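Local coordinates for prophage pi2 protein 01, integrase (Lactococcus lactis, PDB 3LYS) that probably binds DNA through this helical core-binding domain, one part of a phage-family integrase that would recombine prophage DNA with the host chromosome, at residues 32-35 with 36-40. The protein carries 1 engineered substitution. Sequence-based numbering, arbitrary orientation.
Sequences YEQT and LKYLK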
loop_
_atom_site.group_PDB
_atom_site.type_symbol
_atom_site.label_atom_id
_atom_site.label_comp_id
_atom_site.label_asym_id
_atom_site.label_seq_id
_atom_site.Cartn_x
_atom_site.Cartn_y
_atom_site.Cartn_z
ATOM N N TYR A 32 1.654 -9.598 -3.121
ATOM C CA TYR A 32 2.037 -8.271 -3.567
ATOM C C TYR A 32 1.387 -7.944 -4.906
ATOM O O TYR A 32 1.031 -6.796 -5.164
ATOM C CB TYR A 32 3.562 -8.163 -3.668
ATOM C CG TYR A 32 4.264 -8.197 -2.324
ATOM C CD1 TYR A 32 4.327 -9.376 -1.570
ATOM C CD2 TYR A 32 4.840 -7.043 -1.788
ATOM C CE1 TYR A 32 4.945 -9.402 -0.318
ATOM C CE2 TYR A 32 5.456 -7.061 -0.538
ATOM C CZ TYR A 32 5.503 -8.243 0.187
ATOM O OH TYR A 32 6.115 -8.269 1.413
ATOM N N GLU A 33 1.219 -8.948 -5.756
ATOM C CA GLU A 33 0.603 -8.701 -7.046
ATOM C C GLU A 33 -0.850 -8.311 -6.817
ATOM O O GLU A 33 -1.380 -7.441 -7.509
ATOM C CB GLU A 33 0.685 -9.947 -7.917
ATOM C CG GLU A 33 2.034 -10.624 -7.886
ATOM C CD GLU A 33 2.273 -11.489 -9.105
ATOM O OE1 GLU A 33 2.550 -10.924 -10.194
ATOM O OE2 GLU A 33 2.174 -12.735 -8.976
ATOM N N GLN A 34 -1.478 -8.956 -5.834
ATOM C CA GLN A 34 -2.875 -8.688 -5.475
ATOM C C GLN A 34 -2.984 -7.288 -4.900
ATOM O O GLN A 34 -3.824 -6.485 -5.305
ATOM C CB GLN A 34 -3.372 -9.692 -4.427
ATOM C CG GLN A 34 -4.819 -9.468 -4.007
ATOM C CD GLN A 34 -5.795 -9.571 -5.179
ATOM O OE1 GLN A 34 -6.080 -10.662 -5.677
ATOM N NE2 GLN A 34 -6.298 -8.426 -5.631
ATOM N N THR A 35 -2.128 -7.009 -3.934
ATOM C CA THR A 35 -2.115 -5.703 -3.310
ATOM C C THR A 35 -1.921 -4.639 -4.390
ATOM O O THR A 35 -2.521 -3.570 -4.328
ATOM C CB THR A 35 -1.003 -5.645 -2.265
ATOM O OG1 THR A 35 -1.303 -6.579 -1.221
ATOM C CG2 THR A 35 -0.889 -4.257 -1.684
ATOM N N LEU A 36 -1.085 -4.944 -5.379
ATOM C CA LEU A 36 -0.844 -4.027 -6.476
ATOM C C LEU A 36 -2.164 -3.782 -7.184
ATOM O O LEU A 36 -2.580 -2.647 -7.374
ATOM C CB LEU A 36 0.157 -4.624 -7.464
ATOM C CG LEU A 36 0.162 -3.991 -8.862
ATOM C CD1 LEU A 36 0.566 -2.533 -8.776
ATOM C CD2 LEU A 36 1.109 -4.757 -9.763
ATOM N N LYS A 37 -2.814 -4.866 -7.585
ATOM C CA LYS A 37 -4.104 -4.809 -8.270
ATOM C C LYS A 37 -5.064 -3.938 -7.470
ATOM O O LYS A 37 -5.620 -2.967 -7.984
ATOM C CB LYS A 37 -4.663 -6.231 -8.406
ATOM C CG LYS A 37 -5.941 -6.384 -9.227
ATOM C CD LYS A 37 -6.298 -7.870 -9.436
ATOM C CE LYS A 37 -7.573 -8.029 -10.268
ATOM N NZ LYS A 37 -7.861 -9.443 -10.629
ATOM N N TYR A 38 -5.253 -4.302 -6.207
ATOM C CA TYR A 38 -6.125 -3.548 -5.313
ATOM C C TYR A 38 -5.790 -2.073 -5.404
ATOM O O TYR A 38 -6.659 -1.233 -5.615
ATOM C CB TYR A 38 -5.929 -4.014 -3.870
ATOM C CG TYR A 38 -6.617 -5.311 -3.528
ATOM C CD1 TYR A 38 -6.111 -6.137 -2.546
ATOM C CD2 TYR A 38 -7.808 -5.689 -4.148
ATOM C CE1 TYR A 38 -6.765 -7.298 -2.173
ATOM C CE2 TYR A 38 -8.474 -6.858 -3.777
ATOM C CZ TYR A 38 -7.932 -7.653 -2.776
ATOM O OH TYR A 38 -8.571 -8.790 -2.340
ATOM N N LEU A 39 -4.511 -1.770 -5.245
ATOM C CA LEU A 39 -4.054 -0.400 -5.309
ATOM C C LEU A 39 -4.539 0.294 -6.584
ATOM O O LEU A 39 -5.012 1.420 -6.532
ATOM C CB LEU A 39 -2.530 -0.366 -5.227
ATOM C CG LEU A 39 -1.898 0.723 -4.368
ATOM C CD1 LEU A 39 -2.504 0.739 -2.985
ATOM C CD2 LEU A 39 -0.408 0.477 -4.283
ATOM N N LYS A 40 -4.451 -0.378 -7.724
ATOM C CA LYS A 40 -4.875 0.237 -8.973
ATOM C C LYS A 40 -6.350 0.590 -8.971
ATOM O O LYS A 40 -6.776 1.570 -9.589
ATOM C CB LYS A 40 -4.555 -0.680 -10.159
ATOM C CG LYS A 40 -3.076 -0.901 -10.410
ATOM C CD LYS A 40 -2.874 -1.679 -11.691
ATOM C CE LYS A 40 -1.397 -1.896 -11.982
ATOM N NZ LYS A 40 -1.185 -2.713 -13.214
#
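Q34 sends CG trans to its backbone N (chi1 180°) and bends at chi2 (60°), while Y38, one helical turn on, holds CG opposite its own carbonyl carbon, beside N (chi1 -78°). These torsions bring the Q34 amide over the Y38 ring. Q34 NE2 sits above the ring centre, 3.2 Å from the plane. The amide is tilted 38° to the ring, so the two groups are not stacked flat. Nearer the backbone, Q34 CG lies 3.4 Å from Y38 CE1. K37, extended beyond CG, passes its CD 3.8 Å from Q34 NE2. The backbone of helix 26-42 is regular: Y38 N donates an almost straight hydrogen bond to Q34 O at 2.8 Å, and L39 N donates one to T35 O. Y38 also makes edge-to-face contacts with F63 and H67. On the buried side T35 and L39 pack on F12 and F75, joining helices 8-19 and 69-88 in the core-binding domain. T35 OG1 is hydrogen-bonded to R78 NE and G31 O, which satisfies this buried hydroxyl. With nitrogen rather than oxygen over the ring, an amide-pi contact with a modest electrostatic part is likely, but the shallow tilt argues against a well-directed N-H...pi bond.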